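Local coordinates for putative tryptophan halogenase (Xanthomonas campestris pv. campestris, PDB 6Y1W), which is a flavin-dependent halogenase that probably uses FAD to halogenate an aromatic substrate, whose identity is not established, at residues A86-R98 and P260-W273. Residues are numbered along the deposited sequence; the frame is centred on the assembly and turned at random.
Sequences ATFKVGIAFEHWR and PVTFTRARADRAGW. With BUD ((2S,3S)-butane-2,3-diol), chain I; BUD ((2S,3S)-butane-2,3-diol), chain J.
Ala268 CB sits over the five-membered ring of Trp97, 3.7 Å from its centroid. Phe94 CD1 covers the opposite face of the indole. Trp97 CZ2 also reaches Trp273 CB at 3.4 Å. Ala266 CB packs against both Phe94 CE1 and Ile92 CG2. On the other side of the sheet, Ala93 CB touches the Phe263 ring.

Ala266 O takes two bonds, from Glu95 N and Trp97 NE1, on opposite faces of the carbonyl plane. Trp97 NE1, 3.0 Å from Ala266 O, comes from above that plane and not on a lone pair. This bond helps fix the indole. Parallel ladder bonds, such as Ala266 N to Ala93 O at 2.8 Å, join 91-95 to 263-268.

At the polar edge, Glu95 OE1 receives Arg267 NE (2.7 Å) and NH2 side-on, with the carboxylate and guanidinium planes 10° apart. Arg267 bends at chi3 (-76°) to present both. Its guanidinium lies over that of Arg265, which is near the carboxylate by charge alone. On the Thr264 face, away from this salt bridge, CD and CE of Lys89, the predicted catalytic lysine, pass Thr264 OG1, which hydrogen-bonds His164. Lys89 NZ hydrogen-bonds Ser348 OG and Thr62 O. This is a parallel strand pair within a flavin-dependent halogenase's mixed sheet, beside the predicted substrate site.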
ATOM      1  N   ALA A  86      15.166 -20.098  20.648  1.00 13.81           N
ATOM      2  CA  ALA A  86      14.570 -19.895  19.326  1.00 16.28           C
ATOM      3  C   ALA A  86      15.370 -20.531  18.197  1.00 18.45           C
ATOM      4  O   ALA A  86      16.587 -20.694  18.279  1.00 14.44           O
ATOM      5  CB  ALA A  86      14.407 -18.401  19.024  1.00 13.08           C
ATOM      6  N   THR A  87      14.665 -20.876  17.111  1.00 13.59           N
ATOM      7  CA  THR A  87      15.308 -21.318  15.878  1.00 12.66           C
ATOM      8  C   THR A  87      14.816 -20.450  14.727  1.00 15.45           C
ATOM      9  O   THR A  87      13.898 -19.640  14.882  1.00 14.93           O
ATOM     10  CB  THR A  87      15.019 -22.813  15.567  1.00 17.52           C
ATOM     11  OG1 THR A  87      13.617 -22.982  15.313  1.00 17.59           O
ATOM     12  CG2 THR A  87      15.428 -23.744  16.775  1.00 13.58           C
ATOM     13  N   PHE A  88      15.408 -20.635  13.558  1.00 13.74           N
ATOM     14  CA  PHE A  88      14.980 -19.861  12.401  1.00 14.37           C
ATOM     15  C   PHE A  88      13.862 -20.558  11.635  1.00 14.36           C
ATOM     16  O   PHE A  88      13.759 -21.794  11.608  1.00 16.49           O
ATOM     17  CB  PHE A  88      16.169 -19.590  11.462  1.00 11.99           C
ATOM     18  CG  PHE A  88      17.186 -18.667  12.060  1.00 16.09           C
ATOM     19  CD1 PHE A  88      16.969 -17.272  12.057  1.00 14.05           C
ATOM     20  CD2 PHE A  88      18.334 -19.157  12.660  1.00 17.39           C
ATOM     21  CE1 PHE A  88      17.881 -16.399  12.643  1.00 13.76           C
ATOM     22  CE2 PHE A  88      19.254 -18.268  13.254  1.00 14.27           C
ATOM     23  CZ  PHE A  88      19.023 -16.904  13.241  1.00 14.71           C
ATOM     24  N   LYS A  89      13.030 -19.732  10.982  1.00 12.07           N
ATOM     25  CA  LYS A  89      11.908 -20.216  10.188  1.00 12.53           C
ATOM     26  C   LYS A  89      11.947 -19.549   8.834  1.00 12.14           C
ATOM     27  O   LYS A  89      12.034 -18.323   8.772  1.00 13.63           O
ATOM     28  CB  LYS A  89      10.577 -19.863  10.887  1.00 13.15           C
ATOM     29  CG  LYS A  89       9.346 -20.222  10.046  1.00 14.79           C
ATOM     30  CD  LYS A  89       8.087 -19.706  10.721  1.00 13.09           C
ATOM     31  CE  LYS A  89       6.873 -19.884   9.763  1.00 12.18           C
ATOM     32  NZ  LYS A  89       5.717 -18.990  10.229  1.00 13.99           N
ATOM     33  N   VAL A  90      11.868 -20.344   7.753  1.00 12.33           N
ATOM     34  CA  VAL A  90      11.792 -19.781   6.404  1.00 14.57           C
ATOM     35  C   VAL A  90      10.484 -20.107   5.698  1.00 12.33           C
ATOM     36  O   VAL A  90      10.295 -19.674   4.553  1.00 14.13           O
ATOM     37  CB  VAL A  90      12.986 -20.211   5.531  1.00 16.17           C
ATOM     38  CG1 VAL A  90      14.289 -19.683   6.116  1.00 19.92           C
ATOM     39  CG2 VAL A  90      13.031 -21.749   5.408  1.00 13.21           C
ATOM     40  N   GLY A  91       9.574 -20.850   6.330  1.00 12.76           N
ATOM     41  CA  GLY A  91       8.333 -21.180   5.647  1.00 14.49           C
ATOM     42  C   GLY A  91       7.522 -22.178   6.454  1.00 13.67           C
ATOM     43  O   GLY A  91       7.895 -22.564   7.570  1.00 14.43           O
ATOM     44  N   ILE A  92       6.400 -22.603   5.848  1.00 13.78           N
ATOM     45  CA  ILE A  92       5.467 -23.572   6.427  1.00 13.04           C
ATOM     46  C   ILE A  92       5.281 -24.690   5.406  1.00 11.07           C
ATOM     47  O   ILE A  92       4.958 -24.418   4.235  1.00 13.57           O
ATOM     48  CB  ILE A  92       4.090 -22.952   6.731  1.00 10.52           C
ATOM     49  CG1 ILE A  92       4.255 -21.780   7.724  1.00 12.53           C
ATOM     50  CG2 ILE A  92       3.135 -23.968   7.335  1.00 14.15           C
ATOM     51  CD1 ILE A  92       2.949 -21.041   8.059  1.00 15.13           C
ATOM     52  N   ALA A  93       5.438 -25.943   5.846  1.00 14.36           N
ATOM     53  CA  ALA A  93       5.172 -27.077   4.965  1.00 11.97           C
ATOM     54  C   ALA A  93       3.723 -27.497   5.146  1.00 12.45           C
ATOM     55  O   ALA A  93       3.318 -27.920   6.247  1.00 14.84           O
ATOM     56  CB  ALA A  93       6.131 -28.233   5.263  1.00 13.09           C
ATOM     57  N   PHE A  94       2.930 -27.345   4.072  1.00 11.53           N
ATOM     58  CA  PHE A  94       1.508 -27.679   4.105  1.00 13.27           C
ATOM     59  C   PHE A  94       1.324 -29.072   3.540  1.00 14.52           C
ATOM     60  O   PHE A  94       1.475 -29.279   2.334  1.00 15.70           O
ATOM     61  CB  PHE A  94       0.697 -26.659   3.305  1.00 12.96           C
ATOM     62  CG  PHE A  94       0.458 -25.386   4.072  1.00 10.43           C
ATOM     63  CD1 PHE A  94      -0.580 -25.341   5.015  1.00 14.87           C
ATOM     64  CD2 PHE A  94       1.313 -24.295   3.955  1.00 13.47           C
ATOM     65  CE1 PHE A  94      -0.791 -24.176   5.808  1.00 15.22           C
ATOM     66  CE2 PHE A  94       1.087 -23.116   4.724  1.00 11.61           C
ATOM     67  CZ  PHE A  94       0.052 -23.077   5.662  1.00 13.32           C
ATOM     68  N   GLU A  95       1.028 -30.020   4.413  1.00 13.91           N
ATOM     69  CA  GLU A  95       0.853 -31.422   4.031  1.00 14.85           C
ATOM     70  C   GLU A  95      -0.622 -31.809   4.062  1.00 13.61           C
ATOM     71  O   GLU A  95      -1.324 -31.535   5.046  1.00 15.43           O
ATOM     72  CB  GLU A  95       1.669 -32.316   4.960  1.00 14.34           C
ATOM     73  CG  GLU A  95       3.159 -32.092   4.848  1.00 15.03           C
ATOM     74  CD  GLU A  95       3.979 -32.967   5.775  1.00 20.27           C
ATOM     75  OE1 GLU A  95       3.399 -33.594   6.682  1.00 19.88           O
ATOM     76  OE2 GLU A  95       5.213 -33.038   5.572  1.00 21.55           O
ATOM     77  N   HIS A  96      -1.091 -32.444   2.962  1.00 13.80           N
ATOM     78  CA  HIS A  96      -2.425 -33.042   2.857  1.00 13.78           C
ATOM     79  C   HIS A  96      -3.535 -31.992   2.716  1.00 15.06           C
ATOM     80  O   HIS A  96      -4.706 -32.297   2.992  1.00 17.45           O
ATOM     81  CB  HIS A  96      -2.769 -33.975   4.048  1.00 15.25           C
ATOM     82  CG  HIS A  96      -1.843 -35.152   4.228  1.00 16.01           C
ATOM     83  ND1 HIS A  96      -1.687 -36.157   3.287  1.00 16.39           N
ATOM     84  CD2 HIS A  96      -1.099 -35.518   5.301  1.00 20.04           C
ATOM     85  CE1 HIS A  96      -0.839 -37.060   3.756  1.00 21.16           C
ATOM     86  NE2 HIS A  96      -0.478 -36.703   4.979  1.00 19.01           N
ATOM     87  N   TRP A  97      -3.206 -30.754   2.315  1.00 13.28           N
ATOM     88  CA  TRP A  97      -4.227 -29.719   2.164  1.00 15.94           C
ATOM     89  C   TRP A  97      -4.856 -29.762   0.771  1.00 16.14           C
ATOM     90  O   TRP A  97      -6.092 -29.794   0.642  1.00 17.51           O
ATOM     91  CB  TRP A  97      -3.623 -28.316   2.447  1.00 15.15           C
ATOM     92  CG  TRP A  97      -3.344 -28.116   3.913  1.00 14.53           C
ATOM     93  CD1 TRP A  97      -2.223 -28.501   4.606  1.00 14.37           C
ATOM     94  CD2 TRP A  97      -4.207 -27.485   4.874  1.00 15.28           C
ATOM     95  NE1 TRP A  97      -2.358 -28.190   5.934  1.00 14.59           N
ATOM     96  CE2 TRP A  97      -3.556 -27.562   6.131  1.00 15.39           C
ATOM     97  CE3 TRP A  97      -5.464 -26.875   4.797  1.00 13.49           C
ATOM     98  CZ2 TRP A  97      -4.116 -27.063   7.297  1.00 14.68           C
ATOM     99  CZ3 TRP A  97      -6.033 -26.397   5.963  1.00 15.01           C
ATOM    100  CH2 TRP A  97      -5.355 -26.484   7.201  1.00 15.36           C
ATOM    101  N   ARG A  98      -4.016 -29.726  -0.268  1.00 15.49           N
ATOM    102  CA  ARG A  98      -4.532 -29.809  -1.628  1.00 16.83           C
ATOM    103  C   ARG A  98      -5.312 -31.107  -1.817  1.00 15.92           C
ATOM    104  O   ARG A  98      -6.439 -31.105  -2.315  1.00 17.37           O
ATOM    105  CB  ARG A  98      -3.390 -29.719  -2.637  1.00 16.62           C
ATOM    106  CG  ARG A  98      -3.943 -29.600  -4.066  1.00 22.96           C
ATOM    107  CD  ARG A  98      -3.230 -30.420  -5.076  1.00 34.07           C
ATOM    108  NE  ARG A  98      -3.935 -30.327  -6.354  1.00 26.79           N
ATOM    109  CZ  ARG A  98      -3.358 -29.915  -7.475  1.00 31.70           C
ATOM    110  NH1 ARG A  98      -2.088 -29.544  -7.453  1.00 29.44           N
ATOM    111  NH2 ARG A  98      -4.062 -29.841  -8.603  1.00 26.78           N
ATOM    112  N   PRO A 260      17.072 -29.508  14.138  1.00 17.31           N
ATOM    113  CA  PRO A 260      15.852 -28.715  13.924  1.00 15.76           C
ATOM    114  C   PRO A 260      15.696 -28.330  12.457  1.00 17.01           C
ATOM    115  O   PRO A 260      16.600 -27.756  11.849  1.00 16.52           O
ATOM    116  CB  PRO A 260      16.074 -27.478  14.805  1.00 17.78           C
ATOM    117  CG  PRO A 260      17.612 -27.361  14.882  1.00 24.60           C
ATOM    118  CD  PRO A 260      18.077 -28.801  14.944  1.00 26.82           C
ATOM    119  N   VAL A 261      14.510 -28.622  11.899  1.00 15.39           N
ATOM    120  CA  VAL A 261      14.203 -28.153  10.545  1.00 15.25           C
ATOM    121  C   VAL A 261      14.013 -26.638  10.533  1.00 14.25           C
ATOM    122  O   VAL A 261      14.003 -25.980  11.587  1.00 16.68           O
ATOM    123  CB  VAL A 261      12.962 -28.863   9.977  1.00 15.07           C
ATOM    124  CG1 VAL A 261      13.195 -30.413   9.851  1.00 14.16           C
ATOM    125  CG2 VAL A 261      11.673 -28.553  10.806  1.00 17.73           C
ATOM    126  N   THR A 262      13.925 -26.062   9.328  1.00 13.20           N
ATOM    127  CA  THR A 262      13.792 -24.617   9.156  1.00 13.22           C
ATOM    128  C   THR A 262      12.364 -24.199   8.809  1.00 13.51           C
ATOM    129  O   THR A 262      12.146 -23.037   8.451  1.00 13.04           O
ATOM    130  CB  THR A 262      14.726 -24.096   8.061  1.00 13.86           C
ATOM    131  OG1 THR A 262      14.559 -24.888   6.888  1.00 14.19           O
ATOM    132  CG2 THR A 262      16.250 -24.139   8.528  1.00 15.94           C
ATOM    133  N   PHE A 263      11.393 -25.082   8.994  1.00 14.30           N
ATOM    134  CA  PHE A 263      10.014 -24.767   8.659  1.00 13.45           C
ATOM    135  C   PHE A 263       9.100 -25.204   9.796  1.00 13.28           C
ATOM    136  O   PHE A 263       9.434 -26.069  10.606  1.00 14.23           O
ATOM    137  CB  PHE A 263       9.606 -25.433   7.332  1.00 15.90           C
ATOM    138  CG  PHE A 263       9.746 -26.929   7.349  1.00 14.83           C
ATOM    139  CD1 PHE A 263       8.736 -27.713   7.871  1.00 13.30           C
ATOM    140  CD2 PHE A 263      10.917 -27.546   6.903  1.00 17.62           C
ATOM    141  CE1 PHE A 263       8.863 -29.081   7.928  1.00 17.73           C
ATOM    142  CE2 PHE A 263      11.069 -28.927   6.970  1.00 16.17           C
ATOM    143  CZ  PHE A 263      10.055 -29.695   7.476  1.00 17.40           C
ATOM    144  N   THR A 264       7.934 -24.563   9.851  1.00 12.42           N
ATOM    145  CA  THR A 264       6.811 -25.025  10.658  1.00 13.12           C
ATOM    146  C   THR A 264       6.043 -26.018   9.812  1.00 12.11           C
ATOM    147  O   THR A 264       5.900 -25.807   8.609  1.00 14.41           O
ATOM    148  CB  THR A 264       5.926 -23.825  11.017  1.00 13.92           C
ATOM    149  OG1 THR A 264       6.640 -22.953  11.905  1.00 17.14           O
ATOM    150  CG2 THR A 264       4.599 -24.293  11.632  1.00 16.98           C
ATOM    151  N   ARG A 265       5.581 -27.112  10.419  1.00 13.20           N
ATOM    152  CA  ARG A 265       4.783 -28.080   9.672  1.00 12.36           C
ATOM    153  C   ARG A 265       3.313 -27.894  10.002  1.00 14.69           C
ATOM    154  O   ARG A 265       2.951 -27.763  11.172  1.00 14.78           O
ATOM    155  CB  ARG A 265       5.235 -29.512   9.973  1.00 15.36           C
ATOM    156  CG  ARG A 265       4.665 -30.545   8.987  1.00 15.68           C
ATOM    157  CD  ARG A 265       5.306 -31.904   9.255  1.00 15.15           C
ATOM    158  NE  ARG A 265       4.690 -32.552  10.406  1.00 19.61           N
ATOM    159  CZ  ARG A 265       5.207 -33.600  11.037  1.00 25.29           C
ATOM    160  NH1 ARG A 265       6.370 -34.107  10.614  1.00 22.12           N
ATOM    161  NH2 ARG A 265       4.550 -34.140  12.067  1.00 16.94           N
ATOM    162  N   ALA A 266       2.469 -27.870   8.954  1.00 11.91           N
ATOM    163  CA  ALA A 266       1.011 -27.773   9.083  1.00 13.36           C
ATOM    164  C   ALA A 266       0.414 -28.967   8.357  1.00 15.52           C
ATOM    165  O   ALA A 266       0.271 -28.933   7.127  1.00 13.96           O
ATOM    166  CB  ALA A 266       0.492 -26.472   8.474  1.00 13.17           C
ATOM    167  N   ARG A 267       0.069 -30.024   9.106  1.00 12.86           N
ATOM    168  CA  ARG A 267      -0.309 -31.292   8.488  1.00 12.24           C
ATOM    169  C   ARG A 267      -1.812 -31.480   8.644  1.00 13.91           C
ATOM    170  O   ARG A 267      -2.288 -31.755   9.754  1.00 14.39           O
ATOM    171  CB  ARG A 267       0.442 -32.447   9.132  1.00 14.27           C
ATOM    172  CG  ARG A 267       0.014 -33.826   8.524  1.00 14.87           C
ATOM    173  CD  ARG A 267       0.790 -34.962   9.217  1.00 16.24           C
ATOM    174  NE  ARG A 267       2.158 -34.960   8.697  1.00 15.93           N
ATOM    175  CZ  ARG A 267       3.112 -35.771   9.142  1.00 19.85           C
ATOM    176  NH1 ARG A 267       2.842 -36.625  10.136  1.00 17.94           N
ATOM    177  NH2 ARG A 267       4.317 -35.730   8.591  1.00 19.66           N
ATOM    178  N   ALA A 268      -2.543 -31.398   7.526  1.00 13.92           N
ATOM    179  CA  ALA A 268      -3.993 -31.561   7.584  1.00 14.57           C
ATOM    180  C   ALA A 268      -4.368 -33.018   7.841  1.00 15.03           C
ATOM    181  O   ALA A 268      -3.665 -33.937   7.432  1.00 16.67           O
ATOM    182  CB  ALA A 268      -4.629 -31.097   6.279  1.00 13.44           C
ATOM    183  N   ASP A 269      -5.491 -33.207   8.541  1.00 15.30           N
ATOM    184  CA  ASP A 269      -6.016 -34.537   8.827  1.00 18.54           C
ATOM    185  C   ASP A 269      -7.487 -34.559   8.391  1.00 17.79           C
ATOM    186  O   ASP A 269      -7.846 -33.876   7.430  1.00 16.97           O
ATOM    187  CB  ASP A 269      -5.847 -34.880  10.315  1.00 14.73           C
ATOM    188  CG  ASP A 269      -5.861 -36.384  10.561  1.00 20.61           C
ATOM    189  OD1 ASP A 269      -4.852 -37.053  10.223  1.00 17.63           O
ATOM    190  OD2 ASP A 269      -6.908 -36.881  11.049  1.00 19.69           O
ATOM    191  N   ARG A 270      -8.335 -35.330   9.068  1.00 18.19           N
ATOM    192  CA  ARG A 270      -9.720 -35.513   8.601  1.00 16.44           C
ATOM    193  C   ARG A 270     -10.614 -34.332   8.929  1.00 17.74           C
ATOM    194  O   ARG A 270     -11.549 -34.039   8.167  1.00 18.16           O
ATOM    195  CB  ARG A 270     -10.342 -36.762   9.249  1.00 16.56           C
ATOM    196  CG  ARG A 270      -9.682 -38.066   8.852  1.00 18.32           C
ATOM    197  CD  ARG A 270     -10.289 -39.197   9.734  1.00 19.15           C
ATOM    198  NE  ARG A 270     -11.757 -39.205   9.650  1.00 23.00           N
ATOM    199  CZ  ARG A 270     -12.453 -39.713   8.623  1.00 21.70           C
ATOM    200  NH1 ARG A 270     -11.840 -40.269   7.579  1.00 22.43           N
ATOM    201  NH2 ARG A 270     -13.777 -39.651   8.662  1.00 22.98           N
ATOM    202  N   ALA A 271     -10.386 -33.668  10.071  1.00 18.38           N
ATOM    203  CA  ALA A 271     -11.278 -32.612  10.558  1.00 18.42           C
ATOM    204  C   ALA A 271     -10.470 -31.544  11.300  1.00 15.47           C
ATOM    205  O   ALA A 271     -10.949 -30.899  12.251  1.00 18.44           O
ATOM    206  CB  ALA A 271     -12.384 -33.177  11.458  1.00 21.95           C
ATOM    207  N   GLY A 272      -9.262 -31.298  10.806  1.00 16.81           N
ATOM    208  CA  GLY A 272      -8.388 -30.316  11.428  1.00 18.38           C
ATOM    209  C   GLY A 272      -6.983 -30.500  10.896  1.00 17.33           C
ATOM    210  O   GLY A 272      -6.785 -31.095   9.840  1.00 16.98           O
ATOM    211  N   TRP A 273      -6.015 -29.981  11.655  1.00 13.02           N
ATOM    212  CA  TRP A 273      -4.642 -30.036  11.198  1.00 13.60           C
ATOM    213  C   TRP A 273      -3.715 -29.970  12.399  1.00 14.20           C
ATOM    214  O   TRP A 273      -4.117 -29.568  13.490  1.00 13.85           O
ATOM    215  CB  TRP A 273      -4.351 -28.902  10.204  1.00 13.09           C
ATOM    216  CG  TRP A 273      -4.403 -27.519  10.804  1.00 14.33           C
ATOM    217  CD1 TRP A 273      -5.508 -26.759  10.969  1.00 14.70           C
ATOM    218  CD2 TRP A 273      -3.299 -26.746  11.287  1.00 13.85           C
ATOM    219  NE1 TRP A 273      -5.185 -25.555  11.583  1.00 14.12           N
ATOM    220  CE2 TRP A 273      -3.824 -25.526  11.766  1.00 12.14           C
ATOM    221  CE3 TRP A 273      -1.917 -26.969  11.372  1.00 14.54           C
ATOM    222  CZ2 TRP A 273      -3.012 -24.527  12.323  1.00 12.54           C
ATOM    223  CZ3 TRP A 273      -1.116 -25.986  11.915  1.00 14.60           C
ATOM    224  CH2 TRP A 273      -1.658 -24.778  12.383  1.00 13.73           C
TER
HETATM  225  C1  BUD I 607     -10.096 -36.381  15.246  0.83 26.40           C
HETATM  226  O1  BUD I 607     -10.074 -37.138  13.013  0.83 27.34           O
HETATM  227  C2  BUD I 607     -10.114 -35.977  13.786  0.83 26.99           C
HETATM  228  O2  BUD I 607      -8.645 -35.051  12.145  0.83 15.60           O
HETATM  229  C3  BUD I 607      -8.859 -35.140  13.515  0.83 24.75           C
HETATM  230  C4  BUD I 607      -9.068 -33.722  14.039  0.83 24.94           C
HETATM  231  C1  BUD J 608      -4.277 -39.866   6.297  1.00 42.60           C
HETATM  232  O1  BUD J 608      -6.260 -39.445   7.669  1.00 37.80           O
HETATM  233  C2  BUD J 608      -5.151 -38.852   7.038  1.00 40.56           C
HETATM  234  O2  BUD J 608      -6.721 -37.147   6.707  1.00 23.60           O
HETATM  235  C3  BUD J 608      -5.729 -37.863   6.038  1.00 35.79           C
HETATM  236  C4  BUD J 608      -4.665 -36.867   5.580  1.00 27.37           C
HETATM  237  O   HOH W   1       6.739 -34.816   6.685  1.00 43.64           O